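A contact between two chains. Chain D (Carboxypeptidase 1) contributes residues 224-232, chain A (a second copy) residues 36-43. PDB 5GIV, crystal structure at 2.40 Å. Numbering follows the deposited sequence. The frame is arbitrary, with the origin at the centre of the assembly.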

# COMPACT_ATOMS: atom_id res chain seq x y z
N ASP D 224 -16.22 10.31 -3.13
CA ASP D 224 -15.63 11.14 -2.09
C ASP D 224 -14.15 10.81 -1.99
O ASP D 224 -13.78 9.75 -1.47
CB ASP D 224 -16.33 10.92 -0.75
CG ASP D 224 -15.86 11.90 0.30
OD1 ASP D 224 -14.94 12.69 0.01
OD2 ASP D 224 -16.39 11.85 1.43
N PHE D 225 -13.30 11.73 -2.48
CA PHE D 225 -11.86 11.52 -2.43
C PHE D 225 -11.27 11.70 -1.04
O PHE D 225 -10.09 11.39 -0.85
CB PHE D 225 -11.16 12.46 -3.41
CG PHE D 225 -11.25 12.01 -4.83
CD1 PHE D 225 -12.33 12.38 -5.62
CD2 PHE D 225 -10.29 11.17 -5.37
CE1 PHE D 225 -12.42 11.95 -6.93
CE2 PHE D 225 -10.37 10.73 -6.69
CZ PHE D 225 -11.44 11.12 -7.47
N ARG D 226 -12.03 12.19 -0.06
CA ARG D 226 -11.53 12.10 1.31
C ARG D 226 -11.67 10.69 1.87
O ARG D 226 -11.08 10.40 2.91
CB ARG D 226 -12.26 13.05 2.26
CG ARG D 226 -12.12 14.51 1.98
CD ARG D 226 -12.78 15.32 3.09
NE ARG D 226 -11.90 15.51 4.24
CZ ARG D 226 -10.89 16.38 4.25
NH1 ARG D 226 -10.61 17.09 3.16
NH2 ARG D 226 -10.13 16.52 5.33
N ARG D 227 -12.40 9.82 1.18
CA ARG D 227 -12.68 8.47 1.64
C ARG D 227 -12.28 7.45 0.58
O ARG D 227 -12.87 6.37 0.49
CB ARG D 227 -14.17 8.34 1.99
CG ARG D 227 -14.68 9.45 2.93
CD ARG D 227 -16.18 9.35 3.20
NE ARG D 227 -16.56 8.10 3.85
CZ ARG D 227 -17.64 7.40 3.54
NH1 ARG D 227 -18.44 7.82 2.57
NH2 ARG D 227 -17.93 6.27 4.18
N GLY D 228 -11.26 7.78 -0.22
CA GLY D 228 -10.80 6.90 -1.27
C GLY D 228 -9.76 7.58 -2.14
O GLY D 228 -9.34 8.71 -1.87
N ARG D 229 -9.36 6.89 -3.20
CA ARG D 229 -8.42 7.38 -4.21
C ARG D 229 -8.45 6.43 -5.40
O ARG D 229 -9.04 5.35 -5.33
CB ARG D 229 -6.99 7.50 -3.65
CG ARG D 229 -6.41 6.19 -3.09
CD ARG D 229 -4.90 6.30 -2.78
NE ARG D 229 -4.13 6.45 -4.01
CZ ARG D 229 -3.60 7.60 -4.42
NH1 ARG D 229 -3.75 8.70 -3.70
NH2 ARG D 229 -2.94 7.65 -5.56
N GLN D 230 -7.79 6.84 -6.49
CA GLN D 230 -7.70 6.01 -7.69
C GLN D 230 -6.24 5.85 -8.11
O GLN D 230 -5.46 6.80 -8.06
CB GLN D 230 -8.49 6.59 -8.86
CG GLN D 230 -8.43 5.71 -10.10
CD GLN D 230 -9.26 6.24 -11.27
OE1 GLN D 230 -10.02 5.49 -11.90
NE2 GLN D 230 -9.10 7.52 -11.58
N ASP D 231 -5.90 4.65 -8.60
CA ASP D 231 -4.56 4.34 -9.10
C ASP D 231 -4.68 3.47 -10.34
O ASP D 231 -5.75 2.99 -10.69
CB ASP D 231 -3.72 3.62 -8.03
CG ASP D 231 -3.53 4.44 -6.76
OD1 ASP D 231 -2.63 5.30 -6.74
OD2 ASP D 231 -4.27 4.22 -5.79
N LEU D 232 -3.54 3.23 -10.98
CA LEU D 232 -3.47 2.44 -12.20
C LEU D 232 -3.17 0.98 -11.89
O LEU D 232 -2.35 0.67 -11.02
CB LEU D 232 -2.40 2.97 -13.15
CG LEU D 232 -2.67 4.34 -13.75
CD1 LEU D 232 -1.55 4.72 -14.71
CD2 LEU D 232 -4.01 4.30 -14.45
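Chain A 36-43: TFLPAGAA

Chain A crosses chain D as an irregular linker between two helices, and it runs against the direction of its partner: A:Phe37 lies by D:Arg229, A:Pro39 by D:Gly228, and A:Ala40 and A:Gly41 by D:Arg226. No strand pairing forms, so the fit rests on packing and a single direct hydrogen bond.

A:Thr36 ends the helix without touching this stretch of chain D. A:Phe37, the first residue to leave helical phi/psi, points its CB toward chain D with chi1 in m. A:Phe37 CD1 lies 3.4 Å from D:Arg229 CZ, over one face of the guanidinium, while A:Phe37 O sits 3.3 Å from D:Arg229 CD. The D:Arg229 guanidinium is held by D:Asp231, NE to OD2 at 2.9 Å and NH2 to OD1 at 2.6 Å, the two hydrogen bonds of a salt bridge. The rule to read here is that the arginine meeting the aromatic ring is anchored by an acid of its own chain.

A:Leu38 turns its CB away; with A:Leu38 and A:Pro39 in polyproline-II-like conformation, A:Pro39 points its CB toward chain D. A:Pro39 CG packs 3.5 Å from D:Gly228 O and A:Pro39 CB 3.4 Å from D:Arg226 O, so the proline ring rests its carbons against two backbone carbonyl oxygens.

The chain then turns, with A:Ala42 N hydrogen-bonded to A:Pro39 O at 3.0 Å. A:Ala40 CA comes within 5.1 Å of D:Arg226 CA, and A:Ala40 CB covers one face of the guanidinium, 3.8 Å from D:Arg226 NH2. A water accepts from A:Ala40 N (3.1 Å) and donates to D:Phe225 O (3.2 Å).

A:Gly41 N donates to D:Arg226 O at 2.8 Å. Glycine lets its backbone N reach this carbonyl: an ideal CB on A:Gly41 would stand only 2.9 Å from D:Arg226 O, a clash. A:Ala42, at the N-cap position, leads into the next helix, and A:Ala43 is already clear of the contact.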

# COMPACT_ATOMS: atom_id res chain seq x y z
N THR A 36 1.81 7.51 2.41
CA THR A 36 1.81 7.75 0.98
C THR A 36 0.42 7.99 0.42
O THR A 36 0.19 8.97 -0.29
CB THR A 36 2.47 6.59 0.24
OG1 THR A 36 1.82 5.36 0.61
CG2 THR A 36 3.95 6.49 0.59
N PHE A 37 -0.52 7.07 0.66
CA PHE A 37 -1.77 7.08 -0.08
C PHE A 37 -3.03 7.10 0.78
O PHE A 37 -4.12 7.26 0.23
CB PHE A 37 -1.81 5.88 -1.04
CG PHE A 37 -0.68 5.88 -2.04
CD1 PHE A 37 -0.60 6.86 -3.02
CD2 PHE A 37 0.33 4.92 -1.98
CE1 PHE A 37 0.45 6.88 -3.93
CE2 PHE A 37 1.37 4.93 -2.89
CZ PHE A 37 1.43 5.91 -3.86
N LEU A 38 -2.92 6.96 2.09
CA LEU A 38 -4.10 6.93 2.94
C LEU A 38 -4.93 8.19 2.72
O LEU A 38 -4.41 9.30 2.85
CB LEU A 38 -3.68 6.83 4.39
CG LEU A 38 -4.83 6.63 5.38
CD1 LEU A 38 -5.45 5.25 5.15
CD2 LEU A 38 -4.36 6.82 6.82
N PRO A 39 -6.21 8.06 2.37
CA PRO A 39 -7.06 9.25 2.24
C PRO A 39 -7.28 9.94 3.58
O PRO A 39 -7.19 9.34 4.65
CB PRO A 39 -8.37 8.70 1.66
CG PRO A 39 -7.96 7.38 1.02
CD PRO A 39 -6.87 6.84 1.88
N ALA A 40 -7.63 11.23 3.49
CA ALA A 40 -7.68 12.09 4.68
C ALA A 40 -8.68 11.58 5.71
O ALA A 40 -8.42 11.66 6.92
CB ALA A 40 -8.02 13.52 4.26
N GLY A 41 -9.83 11.06 5.27
CA GLY A 41 -10.81 10.63 6.24
C GLY A 41 -10.57 9.26 6.83
O GLY A 41 -11.40 8.77 7.61
N ALA A 42 -9.43 8.64 6.55
CA ALA A 42 -9.19 7.26 6.94
C ALA A 42 -8.17 7.16 8.07
O ALA A 42 -7.76 6.04 8.41
CB ALA A 42 -8.71 6.45 5.74
N ALA A 43 -7.82 8.28 8.70
CA ALA A 43 -6.74 8.28 9.68
C ALA A 43 -7.09 7.43 10.89
O ALA A 43 -6.30 6.59 11.33
CB ALA A 43 -6.42 9.71 10.10
O HOH W 1 -7.69 12.70 0.76